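Local coordinates for salicylic acid-binding protein 2 (Nicotiana tabacum, PDB 1Y7I), which hydrolyses methyl salicylate to salicylic acid and methanol, releasing the active defence signal needed for systemic acquired resistance in tobacco, at residues H11-G16 with M149-K154; Q162-E167 with D237-L242. All coordinates share one frame; numbering follows the deposited sequence.

Interaction 1: residues H11-G16 with M149-K154; sequences HGACHG and MFFGPK. With SAL (2-hydroxybenzoic acid), chain E.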
loop_
_atom_site.group_PDB
_atom_site.type_symbol
_atom_site.label_atom_id
_atom_site.label_comp_id
_atom_site.label_asym_id
_atom_site.label_seq_id
_atom_site.Cartn_x
_atom_site.Cartn_y
_atom_site.Cartn_z
ATOM N N HIS B 11 -7.656 -10.331 -0.250
ATOM C CA HIS B 11 -6.245 -10.584 -0.001
ATOM C C HIS B 11 -5.997 -11.608 1.089
ATOM O O HIS B 11 -6.899 -11.958 1.855
ATOM C CB HIS B 11 -5.562 -9.267 0.378
ATOM C CG HIS B 11 -6.046 -8.697 1.675
ATOM N ND1 HIS B 11 -5.659 -9.207 2.896
ATOM C CD2 HIS B 11 -6.924 -7.701 1.945
ATOM C CE1 HIS B 11 -6.277 -8.550 3.861
ATOM N NE2 HIS B 11 -7.052 -7.632 3.312
ATOM N N GLY B 12 -4.755 -12.078 1.149
ATOM C CA GLY B 12 -4.360 -13.054 2.152
ATOM C C GLY B 12 -3.828 -12.370 3.399
ATOM O O GLY B 12 -3.996 -11.166 3.569
ATOM N N ALA B 13 -3.161 -13.135 4.263
ATOM C CA ALA B 13 -2.626 -12.606 5.512
ATOM C C ALA B 13 -1.482 -11.620 5.366
ATOM O O ALA B 13 -0.565 -11.810 4.562
ATOM C CB ALA B 13 -2.188 -13.746 6.409
ATOM N N CYS B 14 -1.548 -10.568 6.173
ATOM C CA CYS B 14 -0.529 -9.546 6.188
ATOM C C CYS B 14 -0.553 -8.644 4.963
ATOM O O CYS B 14 0.246 -7.713 4.856
ATOM C CB CYS B 14 0.849 -10.199 6.357
ATOM S SG CYS B 14 0.953 -11.291 7.829
ATOM N N HIS B 15 -1.469 -8.904 4.037
ATOM C CA HIS B 15 -1.566 -8.069 2.847
ATOM C C HIS B 15 -2.854 -7.242 2.853
ATOM O O HIS B 15 -3.578 -7.224 3.844
ATOM C CB HIS B 15 -1.476 -8.932 1.581
ATOM C CG HIS B 15 -0.094 -9.437 1.297
ATOM N ND1 HIS B 15 0.551 -10.339 2.113
ATOM C CD2 HIS B 15 0.774 -9.149 0.295
ATOM C CE1 HIS B 15 1.757 -10.588 1.629
ATOM N NE2 HIS B 15 1.918 -9.877 0.526
ATOM N N GLY B 16 -3.136 -6.552 1.749
ATOM C CA GLY B 16 -4.338 -5.731 1.673
ATOM C C GLY B 16 -4.865 -5.634 0.252
ATOM O O GLY B 16 -4.360 -6.309 -0.643
HETATM N N MSE B 149 0.318 -13.104 13.632
HETATM C CA MSE B 149 1.286 -13.636 12.681
HETATM C C MSE B 149 1.770 -12.545 11.730
HETATM O O MSE B 149 0.983 -11.973 10.974
HETATM C CB MSE B 149 0.648 -14.777 11.884
HETATM C CG MSE B 149 1.482 -15.275 10.719
HETATM SE SE MSE B 149 0.557 -16.670 9.762
HETATM C CE MSE B 149 -0.707 -15.576 8.786
ATOM N N PHE B 150 3.070 -12.272 11.762
ATOM C CA PHE B 150 3.667 -11.240 10.918
ATOM C C PHE B 150 4.828 -11.811 10.103
ATOM O O PHE B 150 5.869 -12.164 10.657
ATOM C CB PHE B 150 4.146 -10.085 11.809
ATOM C CG PHE B 150 4.548 -8.848 11.055
ATOM C CD1 PHE B 150 3.746 -8.338 10.041
ATOM C CD2 PHE B 150 5.712 -8.168 11.385
ATOM C CE1 PHE B 150 4.099 -7.170 9.363
ATOM C CE2 PHE B 150 6.076 -6.995 10.712
ATOM C CZ PHE B 150 5.263 -6.496 9.699
ATOM N N PHE B 151 4.648 -11.912 8.787
ATOM C CA PHE B 151 5.698 -12.447 7.925
ATOM C C PHE B 151 6.932 -11.556 7.965
ATOM O O PHE B 151 6.825 -10.330 7.982
ATOM C CB PHE B 151 5.220 -12.573 6.469
ATOM C CG PHE B 151 3.968 -13.395 6.300
ATOM C CD1 PHE B 151 3.767 -14.543 7.059
ATOM C CD2 PHE B 151 2.980 -13.006 5.402
ATOM C CE1 PHE B 151 2.601 -15.290 6.932
ATOM C CE2 PHE B 151 1.807 -13.747 5.265
ATOM C CZ PHE B 151 1.617 -14.891 6.035
ATOM N N GLY B 152 8.099 -12.190 7.989
ATOM C CA GLY B 152 9.352 -11.459 8.007
ATOM C C GLY B 152 9.872 -11.326 6.588
ATOM O O GLY B 152 9.331 -11.955 5.679
ATOM N N PRO B 153 10.932 -10.534 6.363
ATOM C CA PRO B 153 11.506 -10.333 5.029
ATOM C C PRO B 153 12.031 -11.586 4.327
ATOM O O PRO B 153 12.018 -11.667 3.100
ATOM C CB PRO B 153 12.609 -9.312 5.286
ATOM C CG PRO B 153 13.047 -9.644 6.675
ATOM C CD PRO B 153 11.735 -9.838 7.385
ATOM N N LYS B 154 12.501 -12.554 5.105
ATOM C CA LYS B 154 13.037 -13.786 4.541
ATOM C C LYS B 154 11.917 -14.712 4.084
ATOM O O LYS B 154 11.971 -15.276 2.989
ATOM C CB LYS B 154 13.915 -14.495 5.578
ATOM C CG LYS B 154 15.120 -13.676 6.045
ATOM C CD LYS B 154 15.927 -14.414 7.115
ATOM C CE LYS B 154 17.133 -13.600 7.578
ATOM N NZ LYS B 154 17.945 -14.307 8.620
HETATM C "C1'" SAL E . -1.053 -16.286 3.433
HETATM O "O1'" SAL E . -0.554 -15.746 2.347
HETATM O "O2'" SAL E . -2.123 -15.880 3.895
HETATM C C1 SAL E . -0.276 -17.376 4.053
HETATM C C2 SAL E . -0.758 -18.015 5.248
HETATM C C3 SAL E . -0.012 -19.057 5.833
HETATM C C4 SAL E . 1.196 -19.481 5.248
HETATM C C5 SAL E . 1.682 -18.868 4.075
HETATM C C6 SAL E . 0.956 -17.836 3.487
HETATM O O2 SAL E . -1.916 -17.654 5.870
#
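C14 lays its sulfur over one face of the F151 ring. SG sits 3.8 Å from the ring centroid, only 20° off the normal and shifted toward the CD2 side of the rim, a Cys sulfur-aromatic contact. With SG anti to its own carbonyl carbon (chi1 -54°), the thiol reaches outward from the loop, which also puts C14 SG 3.2 Å from the backbone O of M149. The same ring meets A13 differently: CE2 of F151 approaches the carbonyl O of A13 obliquely, at 3.1 Å, and CZ lies against the A13 methyl. M149, a selenomethionine, runs extended from its backbone and then bends at chi3, which brings CE to 3.3 Å from CB of A13, tighter than ordinary van der Waals contact.

The loop of 11-16 is held in shape from within. G12 to H15 form a type II beta turn, and two imidazoles bind its carbonyls: H11 ND1 donates to O of G12, while H15 ND1 donates to O of A13 from above the carbonyl plane, with that oxygen in the plane of its own ring. On their far sides H11 NE2 binds L39 N and H15 NE2 binds the Y161 hydroxyl.

Salicylate lies beside this packing. Its O2' takes a hydrogen bond from A13 N (3.0 Å, 160° at the hydrogen), and its C1 lies 3.7 Å from F151 CZ. No hydrogen bond joins the two segments, so apolar and sulfur packing builds this wall of the pocket, while a backbone N-H at its border receives a carboxylate oxygen, consistent with an oxyanion-hole role.

Interaction 2: residues Q162-E167 with D237-L242; sequences QLCSPE and DHMAML. With SAL (2-hydroxybenzoic acid), chain E.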
loop_
_atom_site.group_PDB
_atom_site.type_symbol
_atom_site.label_atom_id
_atom_site.label_comp_id
_atom_site.label_asym_id
_atom_site.label_seq_id
_atom_site.Cartn_x
_atom_site.Cartn_y
_atom_site.Cartn_z
ATOM N N GLN B 162 9.429 -15.555 -4.142
ATOM C CA GLN B 162 10.598 -16.135 -4.803
ATOM C C GLN B 162 10.656 -15.906 -6.311
ATOM O O GLN B 162 11.736 -15.814 -6.882
ATOM C CB GLN B 162 10.665 -17.640 -4.513
ATOM C CG GLN B 162 9.430 -18.160 -3.775
ATOM C CD GLN B 162 8.539 -19.014 -4.622
ATOM O OE1 GLN B 162 7.384 -19.221 -4.293
ATOM N NE2 GLN B 162 9.070 -19.530 -5.709
ATOM N N LEU B 163 9.506 -15.825 -6.970
ATOM C CA LEU B 163 9.521 -15.620 -8.413
ATOM C C LEU B 163 9.063 -14.223 -8.809
ATOM O O LEU B 163 8.841 -13.942 -9.992
ATOM C CB LEU B 163 8.663 -16.675 -9.114
ATOM C CG LEU B 163 9.142 -18.131 -9.045
ATOM C CD1 LEU B 163 8.131 -19.012 -9.771
ATOM C CD2 LEU B 163 10.528 -18.279 -9.702
ATOM N N CYS B 164 8.915 -13.350 -7.818
ATOM C CA CYS B 164 8.491 -11.978 -8.075
ATOM C C CYS B 164 9.716 -11.066 -8.174
ATOM O O CYS B 164 10.845 -11.516 -7.981
ATOM C CB CYS B 164 7.556 -11.488 -6.962
ATOM S SG CYS B 164 5.928 -12.286 -6.945
ATOM N N SER B 165 9.488 -9.788 -8.455
ATOM C CA SER B 165 10.577 -8.828 -8.616
ATOM C C SER B 165 10.968 -8.097 -7.339
ATOM O O SER B 165 10.213 -8.057 -6.371
ATOM C CB SER B 165 10.203 -7.777 -9.663
ATOM O OG SER B 165 9.223 -6.895 -9.143
ATOM N N PRO B 166 12.168 -7.501 -7.324
ATOM C CA PRO B 166 12.592 -6.773 -6.128
ATOM C C PRO B 166 11.640 -5.600 -5.846
ATOM O O PRO B 166 11.484 -5.185 -4.701
ATOM C CB PRO B 166 14.015 -6.330 -6.474
ATOM C CG PRO B 166 14.011 -6.255 -7.973
ATOM C CD PRO B 166 13.219 -7.488 -8.355
ATOM N N GLU B 167 11.000 -5.072 -6.887
ATOM C CA GLU B 167 10.059 -3.976 -6.690
ATOM C C GLU B 167 8.879 -4.517 -5.877
ATOM O O GLU B 167 8.450 -3.895 -4.908
ATOM C CB GLU B 167 9.567 -3.428 -8.034
ATOM C CG GLU B 167 10.612 -2.661 -8.864
ATOM C CD GLU B 167 11.689 -3.550 -9.477
ATOM O OE1 GLU B 167 11.438 -4.757 -9.654
ATOM O OE2 GLU B 167 12.787 -3.027 -9.802
ATOM N N ASP B 237 4.408 -18.247 -8.342
ATOM C CA ASP B 237 4.689 -18.501 -6.937
ATOM C C ASP B 237 3.420 -18.162 -6.159
ATOM O O ASP B 237 2.344 -18.026 -6.751
ATOM C CB ASP B 237 5.884 -17.672 -6.427
ATOM C CG ASP B 237 5.690 -16.169 -6.579
ATOM O OD1 ASP B 237 4.531 -15.694 -6.662
ATOM O OD2 ASP B 237 6.721 -15.449 -6.592
ATOM N N HIS B 238 3.546 -18.015 -4.846
ATOM C CA HIS B 238 2.400 -17.706 -3.989
ATOM C C HIS B 238 1.652 -16.440 -4.409
ATOM O O HIS B 238 0.429 -16.395 -4.334
ATOM C CB HIS B 238 2.854 -17.558 -2.532
ATOM C CG HIS B 238 1.724 -17.510 -1.552
ATOM N ND1 HIS B 238 0.823 -18.545 -1.405
ATOM C CD2 HIS B 238 1.351 -16.558 -0.665
ATOM C CE1 HIS B 238 -0.055 -18.232 -0.468
ATOM N NE2 HIS B 238 0.245 -17.031 -0.003
HETATM N N MSE B 239 2.385 -15.421 -4.852
HETATM C CA MSE B 239 1.773 -14.152 -5.272
HETATM C C MSE B 239 1.465 -14.152 -6.772
HETATM O O MSE B 239 2.097 -13.423 -7.531
HETATM C CB MSE B 239 2.708 -12.973 -4.985
HETATM C CG MSE B 239 3.290 -12.931 -3.599
HETATM SE SE MSE B 239 1.931 -13.025 -2.262
HETATM C CE MSE B 239 1.191 -11.248 -2.459
ATOM N N ALA B 240 0.495 -14.960 -7.194
ATOM C CA ALA B 240 0.151 -15.040 -8.608
ATOM C C ALA B 240 -0.327 -13.718 -9.201
ATOM O O ALA B 240 -0.116 -13.463 -10.387
ATOM C CB ALA B 240 -0.895 -16.130 -8.840
HETATM N N MSE B 241 -0.968 -12.871 -8.401
HETATM C CA MSE B 241 -1.427 -11.600 -8.948
HETATM C C MSE B 241 -0.281 -10.612 -9.140
HETATM O O MSE B 241 -0.475 -9.522 -9.695
HETATM C CB MSE B 241 -2.552 -10.982 -8.099
HETATM C CG MSE B 241 -2.161 -10.409 -6.761
HETATM SE SE MSE B 241 -1.526 -11.768 -5.569
HETATM C CE MSE B 241 -3.203 -12.672 -5.189
ATOM N N LEU B 242 0.919 -10.989 -8.705
ATOM C CA LEU B 242 2.078 -10.112 -8.876
ATOM C C LEU B 242 3.069 -10.639 -9.926
ATOM O O LEU B 242 3.703 -9.854 -10.627
ATOM C CB LEU B 242 2.800 -9.899 -7.535
ATOM C CG LEU B 242 1.894 -9.338 -6.431
ATOM C CD1 LEU B 242 2.624 -9.306 -5.091
ATOM C CD2 LEU B 242 1.414 -7.950 -6.832
HETATM C "C1'" SAL E . -1.053 -16.286 3.433
HETATM O "O1'" SAL E . -0.554 -15.746 2.347
HETATM O "O2'" SAL E . -2.123 -15.880 3.895
HETATM C C1 SAL E . -0.276 -17.376 4.053
HETATM C C2 SAL E . -0.758 -18.015 5.248
HETATM C C3 SAL E . -0.012 -19.057 5.833
HETATM C C4 SAL E . 1.196 -19.481 5.248
HETATM C C5 SAL E . 1.682 -18.868 4.075
HETATM C C6 SAL E . 0.956 -17.836 3.487
HETATM O O2 SAL E . -1.916 -17.654 5.870
#
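The flat end of Q162 lies against CB of D237, its amide plane turned 64° from the carboxylate as the two side chains pass with opposite headings. The carboxylate itself faces the loop at 162-164. Its CG sits between the backbone N and the carbonyl carbon, and from there its two oxygens serve different segments. OD2 of D237 receives L163 N at 2.8 Å through its anti lone pair, a bent bond with 143° at the hydrogen; OD1 turns back to its own segment and takes a weak bond from M239 N. Bridging both segments, the acid ties the loop before helix 166-175 to the turn that opens helix 240-243.

C164 comes in alongside. Its SG is 3.3 Å from OD2 of D237 and packs on CB of M239 at 3.8 Å, with CB of L242 slightly farther away, so the thiol lies between the carboxylate and an apolar patch.

Next to D237, H238 leaves in another direction: with CG anti to its backbone N, the ring reaches the ligand instead of the 162-167 segment. NE2 of H238 donates to O1' of salicylate (2.8 Å, 158°), which lies at the ring edge and in its plane, while ND1 on the other side of the ring binds D210. H238 is the charge-relay histidine, and the loop carrying it after strand 229-233 is that of the Ser-His-Asp triad of alpha/beta hydrolases, completed here by S81 and D210.

Overall arrangement
From the N terminus, the loop after strand 6-10 comes first; the chain then runs through most of the central parallel sheet, helix 117-124 and strand 135-138 before strand 147-150 returns to close interaction 1. Only after that does interaction 2 open, between helices 153-160 and 166-175, and it closes once the last sheet strand, 229-233, has been laid down. The two loops are therefore in series, neither nested nor crossed. Together they tie strand 147-150 and the link between helices 153-160 and 166-175 to loops that follow sheet strands. Their centres lie 13 Å apart, H15 packs on M239 between them, and both reach the same salicylate.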